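Local coordinates for protein beta-glucosidase (Chaetomella raphigera, PDB 6JXG) that probably hydrolyses terminal, non-reducing beta-D-glucosyl residues, releasing beta-D-glucose in the breakdown of cellulose, at residues Thr239-Asn244 against Ala270-Val276; Val29-Gly33 against Tyr261-Leu267. One frame throughout, in Å; residues are numbered along the deposited sequence.

In the fold
Both contacts sit at the periphery of the chain, the centre of interaction 1 about 35 Å and that of interaction 2 about 31 Å from the centre of the chain, and their own centres are about 12 Å apart. Along the sequence the segments alternate: 29-33, 239-244, 261-267, 270-276. Helix 265-272 belongs to both, its start in interaction 2 and its end in interaction 1, where N273 carries an N-linked glycan whose first sugar reaches back to N266. The two contacts also touch directly, since T239 OG1 and T239 O probably hydrogen-bond to L262 O and W263 NE1. All are thus tied into one corner of the family 3 glycoside hydrolase fold, whose N-terminal domain is of the TIM-barrel type.

Interaction 1 of 2, residues Thr239-Asn244 against Ala270-Val276; sequences TIGSAN and AISNGTV. With NAG (2-acetamido-2-deoxy-beta-D-glucopyranose), chain C.
The backbone oxygen of A270, whose CB meets T239 CG2 at 4.0 Å, takes N-H groups from both T275 and V276. The T275 bond, with that from G274 N to I271 O, makes a Schellman motif that ends helix 265-272, and G274 supplies its positive phi. N273, just past the helix, is glycosylated: its ND2 is covalently bonded to C1 of NAG. N273 OD1 is also gripped twice, by T275 OG1 at 2.7 Å and, in an Asx turn, by T275 N at 3.3 Å, which ties down the carbonyl side of the sugar-bearing amide within an N-G-T sequon.

Helix 239-245 packs on this turn. I240 stretches out, its CD1 anti to CA (chi2 159°), and crosses T275 at about a right angle, bringing I240 CD1 to 3.5 Å from T275 OG1. One helical turn on, T275 O lies in the plane of the N244 amide: N244 ND2 donates to T275 O at 3.1 Å, in the carbonyl plane and nearly straight (172°). Were N244 replaced by an alanine, T275 O would probably lose this donor and a gap would open beside V276. The valine fills the angle between A243 and N244, V276 CG2 lying 4.0 Å from A243 CB and 3.8 Å from N244 OD1.

Interaction 2 of 2, residues Val29-Gly33 against Tyr261-Leu267; sequences VTGVG and YLWGSNL. With NAG (2-acetamido-2-deoxy-beta-D-glucopyranose), chain C.
T30 and G264 meet through one of two hydrogen bonds that join the loop after helix 22-29 to the start of helix 265-272. T30 OG1 accepts from G264 N at 2.9 Å (156°), G264 being the N-cap residue; the same hydroxyl also bonds to A26 O, so it links two backbone groups. The second bond runs the same way, from 261-267 to 29-33: Y261 OH donates to V32 O at 2.8 Å, coming in from above the carbonyl plane.

Close packing makes up the rest. G31 O lies at the edge of the Y261 ring, 3.3 Å from Y261 CE1. With T30 CG2 anti to the backbone N (chi1 -46° for OG1), that methyl is placed 4.0 Å from Y261 CD1. G33 sits so near the tyrosine hydroxyl that a side chain there would collide with it. L267 CD2 rests over one face of W263, offset toward the rim, while V29 O lies in plane at its edge. V29 CG1 lies near both L267 CD2 and the indole, but the valine's chi1 (113°) is not staggered, so the exact placing of this methyl is doubtful.

At the glycan end, NAG O6 donates to N266 OD1 while N266 ND2 donates to Y261 O, fixing the amide's orientation.

No charged side chain takes part: hydroxyls bonded to backbone groups and apolar packing hold the segments together, so the contact is likely to depend little on pH.

Interaction 1 of 2, residues Thr239-Asn244 against Ala270-Val276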
loop_
_atom_site.group_PDB
_atom_site.type_symbol
_atom_site.label_atom_id
_atom_site.label_comp_id
_atom_site.label_asym_id
_atom_site.label_seq_id
_atom_site.Cartn_x
_atom_site.Cartn_y
_atom_site.Cartn_z
ATOM N N THR A 239 -9.453 29.621 5.277
ATOM C CA THR A 239 -10.857 29.371 5.565
ATOM C C THR A 239 -11.679 29.154 4.255
ATOM O O THR A 239 -12.389 28.139 4.046
ATOM C CB THR A 239 -11.455 30.563 6.351
ATOM O OG1 THR A 239 -10.791 30.702 7.580
ATOM C CG2 THR A 239 -12.970 30.370 6.590
ATOM N N ILE A 240 -11.640 30.164 3.400
ATOM C CA ILE A 240 -12.531 30.247 2.248
ATOM C C ILE A 240 -12.041 29.285 1.142
ATOM O O ILE A 240 -12.841 28.605 0.540
ATOM C CB ILE A 240 -12.555 31.709 1.660
ATOM C CG1 ILE A 240 -13.168 32.665 2.665
ATOM C CG2 ILE A 240 -13.282 31.753 0.321
ATOM C CD1 ILE A 240 -12.780 34.130 2.412
ATOM N N GLY A 241 -10.722 29.259 0.909
ATOM C CA GLY A 241 -10.148 28.415 -0.153
ATOM C C GLY A 241 -10.516 26.977 -0.020
ATOM O O GLY A 241 -11.001 26.366 -0.982
ATOM N N SER A 242 -10.295 26.437 1.181
ATOM C CA SER A 242 -10.551 25.047 1.421
ATOM C C SER A 242 -12.042 24.696 1.294
ATOM O O SER A 242 -12.389 23.696 0.672
ATOM C CB SER A 242 -9.996 24.617 2.787
ATOM O OG SER A 242 -10.516 25.387 3.858
ATOM N N ALA A 243 -12.919 25.437 1.978
ATOM C CA ALA A 243 -14.346 25.203 1.861
ATOM C C ALA A 243 -14.787 25.159 0.402
ATOM O O ALA A 243 -15.522 24.246 -0.026
ATOM C CB ALA A 243 -15.136 26.276 2.632
ATOM N N ASN A 244 -14.409 26.189 -0.324
ATOM C CA ASN A 244 -14.893 26.369 -1.724
ATOM C C ASN A 244 -14.300 25.375 -2.690
ATOM O O ASN A 244 -14.942 25.011 -3.687
ATOM C CB ASN A 244 -14.714 27.793 -2.165
ATOM C CG ASN A 244 -15.697 28.710 -1.487
ATOM O OD1 ASN A 244 -16.659 28.266 -0.819
ATOM N ND2 ASN A 244 -15.445 30.000 -1.619
ATOM N N ALA A 270 -17.374 33.318 7.425
ATOM C CA ALA A 270 -17.228 33.352 5.978
ATOM C C ALA A 270 -18.627 33.211 5.330
ATOM O O ALA A 270 -18.887 33.709 4.265
ATOM C CB ALA A 270 -16.345 32.208 5.516
ATOM N N ILE A 271 -19.506 32.466 5.975
ATOM C CA ILE A 271 -20.829 32.298 5.427
ATOM C C ILE A 271 -21.593 33.613 5.615
ATOM O O ILE A 271 -22.251 34.090 4.665
ATOM C CB ILE A 271 -21.619 31.144 6.093
ATOM C CG1 ILE A 271 -20.924 29.787 5.810
ATOM C CG2 ILE A 271 -23.037 31.132 5.501
ATOM C CD1 ILE A 271 -21.494 28.573 6.486
ATOM N N SER A 272 -21.488 34.167 6.811
ATOM C CA SER A 272 -22.165 35.439 7.165
ATOM C C SER A 272 -21.721 36.552 6.281
ATOM O O SER A 272 -22.531 37.419 5.894
ATOM C CB SER A 272 -21.830 35.879 8.598
ATOM O OG SER A 272 -22.390 34.999 9.508
ATOM N N ASN A 273 -20.421 36.558 5.944
ATOM C CA ASN A 273 -19.913 37.629 5.064
ATOM C C ASN A 273 -19.982 37.366 3.538
ATOM O O ASN A 273 -19.469 38.120 2.762
ATOM C CB ASN A 273 -18.538 38.107 5.545
ATOM C CG ASN A 273 -17.400 37.172 5.169
ATOM O OD1 ASN A 273 -17.516 36.312 4.289
ATOM N ND2 ASN A 273 -16.256 37.373 5.844
ATOM N N GLY A 274 -20.601 36.272 3.128
ATOM C CA GLY A 274 -20.918 35.984 1.730
ATOM C C GLY A 274 -19.817 35.320 0.947
ATOM O O GLY A 274 -19.941 35.191 -0.244
ATOM N N THR A 275 -18.713 34.925 1.549
ATOM C CA THR A 275 -17.575 34.382 0.769
ATOM C C THR A 275 -17.664 32.842 0.618
ATOM O O THR A 275 -17.049 32.267 -0.278
ATOM C CB THR A 275 -16.225 34.746 1.402
ATOM O OG1 THR A 275 -16.236 34.442 2.793
ATOM C CG2 THR A 275 -15.876 36.227 1.243
ATOM N N VAL A 276 -18.407 32.181 1.489
ATOM C CA VAL A 276 -18.722 30.732 1.415
ATOM C C VAL A 276 -20.251 30.599 1.498
ATOM O O VAL A 276 -20.873 31.154 2.365
ATOM C CB VAL A 276 -18.114 29.946 2.594
ATOM C CG1 VAL A 276 -18.524 28.500 2.554
ATOM C CG2 VAL A 276 -16.555 29.988 2.545
HETATM C C1 NAG C . -15.026 36.657 5.647
HETATM C C2 NAG C . -13.958 37.767 5.427
HETATM C C3 NAG C . -12.578 37.157 5.405
HETATM C C4 NAG C . -12.371 36.189 6.559
HETATM C C5 NAG C . -13.525 35.168 6.678
HETATM C C6 NAG C . -13.416 34.205 7.902
HETATM C C7 NAG C . -14.783 39.640 4.115
HETATM C C8 NAG C . -14.887 40.299 2.748
HETATM N N2 NAG C . -14.096 38.498 4.174
HETATM O O3 NAG C . -11.560 38.161 5.419
HETATM O O4 NAG C . -11.110 35.606 6.290
HETATM O O5 NAG C . -14.754 35.866 6.798
HETATM O O6 NAG C . -13.197 34.975 9.049
HETATM O O7 NAG C . -15.355 40.088 5.122
#

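Interaction 2 of 2, residues Val29-Gly33 against Tyr261-Leu267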
loop_
_atom_site.group_PDB
_atom_site.type_symbol
_atom_site.label_atom_id
_atom_site.label_comp_id
_atom_site.label_asym_id
_atom_site.label_seq_id
_atom_site.Cartn_x
_atom_site.Cartn_y
_atom_site.Cartn_z
ATOM N N VAL A 29 -17.522 19.646 11.077
ATOM C CA VAL A 29 -16.584 19.792 10.006
ATOM C C VAL A 29 -15.217 20.266 10.519
ATOM O O VAL A 29 -14.213 20.292 9.773
ATOM C CB VAL A 29 -17.357 20.796 9.102
ATOM C CG1 VAL A 29 -16.760 22.127 8.991
ATOM C CG2 VAL A 29 -18.306 20.170 8.064
ATOM N N THR A 30 -15.131 20.619 11.790
ATOM C CA THR A 30 -13.955 21.251 12.334
ATOM C C THR A 30 -13.423 20.414 13.464
ATOM O O THR A 30 -14.071 20.195 14.464
ATOM C CB THR A 30 -14.232 22.667 12.884
ATOM O OG1 THR A 30 -15.007 23.403 11.951
ATOM C CG2 THR A 30 -12.928 23.401 13.242
ATOM N N GLY A 31 -12.208 19.896 13.254
ATOM C CA GLY A 31 -11.544 19.127 14.266
ATOM C C GLY A 31 -11.456 19.893 15.574
ATOM O O GLY A 31 -11.311 21.134 15.575
ATOM N N VAL A 32 -11.425 19.145 16.683
ATOM C CA VAL A 32 -11.405 19.800 18.049
ATOM C C VAL A 32 -10.056 20.381 18.445
ATOM O O VAL A 32 -9.980 21.116 19.422
ATOM C CB VAL A 32 -11.842 18.855 19.182
ATOM C CG1 VAL A 32 -13.238 18.374 18.930
ATOM C CG2 VAL A 32 -10.882 17.704 19.355
ATOM N N GLY A 33 -9.002 20.075 17.684
ATOM C CA GLY A 33 -7.673 20.502 18.021
ATOM C C GLY A 33 -6.736 19.332 18.199
ATOM O O GLY A 33 -7.127 18.276 18.723
ATOM N N TYR A 261 -8.300 28.065 14.687
ATOM C CA TYR A 261 -9.186 27.243 13.844
ATOM C C TYR A 261 -9.647 28.034 12.599
ATOM O O TYR A 261 -10.374 29.053 12.715
ATOM C CB TYR A 261 -10.414 26.755 14.649
ATOM C CG TYR A 261 -10.058 25.911 15.813
ATOM C CD1 TYR A 261 -10.093 24.528 15.753
ATOM C CD2 TYR A 261 -9.630 26.508 17.002
ATOM C CE1 TYR A 261 -9.734 23.767 16.849
ATOM C CE2 TYR A 261 -9.235 25.766 18.093
ATOM C CZ TYR A 261 -9.323 24.397 18.046
ATOM O OH TYR A 261 -8.950 23.702 19.174
ATOM N N LEU A 262 -9.160 27.621 11.447
ATOM C CA LEU A 262 -9.539 28.303 10.178
ATOM C C LEU A 262 -10.984 28.108 9.855
ATOM O O LEU A 262 -11.587 28.912 9.162
ATOM C CB LEU A 262 -8.664 27.815 8.995
ATOM C CG LEU A 262 -7.245 28.379 9.051
ATOM C CD1 LEU A 262 -6.239 27.639 8.204
ATOM C CD2 LEU A 262 -7.270 29.844 8.622
ATOM N N TRP A 263 -11.569 27.041 10.391
ATOM C CA TRP A 263 -13.031 26.813 10.264
ATOM C C TRP A 263 -13.706 27.140 11.642
ATOM O O TRP A 263 -13.482 28.240 12.135
ATOM C CB TRP A 263 -13.332 25.446 9.696
ATOM C CG TRP A 263 -13.213 25.361 8.206
ATOM C CD1 TRP A 263 -12.815 26.353 7.312
ATOM C CD2 TRP A 263 -13.449 24.191 7.397
ATOM N NE1 TRP A 263 -12.859 25.881 6.010
ATOM C CE2 TRP A 263 -13.203 24.546 6.048
ATOM C CE3 TRP A 263 -13.799 22.895 7.687
ATOM C CZ2 TRP A 263 -13.361 23.646 5.009
ATOM C CZ3 TRP A 263 -13.950 21.983 6.651
ATOM C CH2 TRP A 263 -13.799 22.370 5.319
ATOM N N GLY A 264 -14.495 26.271 12.260
ATOM C CA GLY A 264 -15.155 26.680 13.484
ATOM C C GLY A 264 -15.980 27.974 13.233
ATOM O O GLY A 264 -16.598 28.141 12.135
ATOM N N SER A 265 -15.891 28.917 14.178
ATOM C CA SER A 265 -16.539 30.227 14.051
ATOM C C SER A 265 -16.033 30.979 12.859
ATOM O O SER A 265 -16.750 31.791 12.363
ATOM C CB SER A 265 -16.202 31.180 15.188
ATOM O OG SER A 265 -16.529 30.645 16.388
ATOM N N ASN A 266 -14.769 30.829 12.502
ATOM C CA ASN A 266 -14.297 31.426 11.269
ATOM C C ASN A 266 -15.044 31.014 10.002
ATOM O O ASN A 266 -15.306 31.848 9.178
ATOM C CB ASN A 266 -12.825 31.159 11.056
ATOM C CG ASN A 266 -11.959 32.267 11.574
ATOM O OD1 ASN A 266 -12.291 33.429 11.434
ATOM N ND2 ASN A 266 -10.863 31.915 12.205
ATOM N N LEU A 267 -15.428 29.747 9.855
ATOM C CA LEU A 267 -16.227 29.319 8.701
ATOM C C LEU A 267 -17.628 29.944 8.730
ATOM O O LEU A 267 -18.151 30.380 7.669
ATOM C CB LEU A 267 -16.308 27.776 8.647
ATOM C CG LEU A 267 -17.097 27.122 7.514
ATOM C CD1 LEU A 267 -16.654 27.515 6.121
ATOM C CD2 LEU A 267 -17.032 25.591 7.652
HETATM C C1 NAG C . -15.026 36.657 5.647
HETATM C C2 NAG C . -13.958 37.767 5.427
HETATM C C3 NAG C . -12.578 37.157 5.405
HETATM C C4 NAG C . -12.371 36.189 6.559
HETATM C C5 NAG C . -13.525 35.168 6.678
HETATM C C6 NAG C . -13.416 34.205 7.902
HETATM C C7 NAG C . -14.783 39.640 4.115
HETATM C C8 NAG C . -14.887 40.299 2.748
HETATM N N2 NAG C . -14.096 38.498 4.174
HETATM O O3 NAG C . -11.560 38.161 5.419
HETATM O O4 NAG C . -11.110 35.606 6.290
HETATM O O5 NAG C . -14.754 35.866 6.798
HETATM O O6 NAG C . -13.197 34.975 9.049
HETATM O O7 NAG C . -15.355 40.088 5.122
#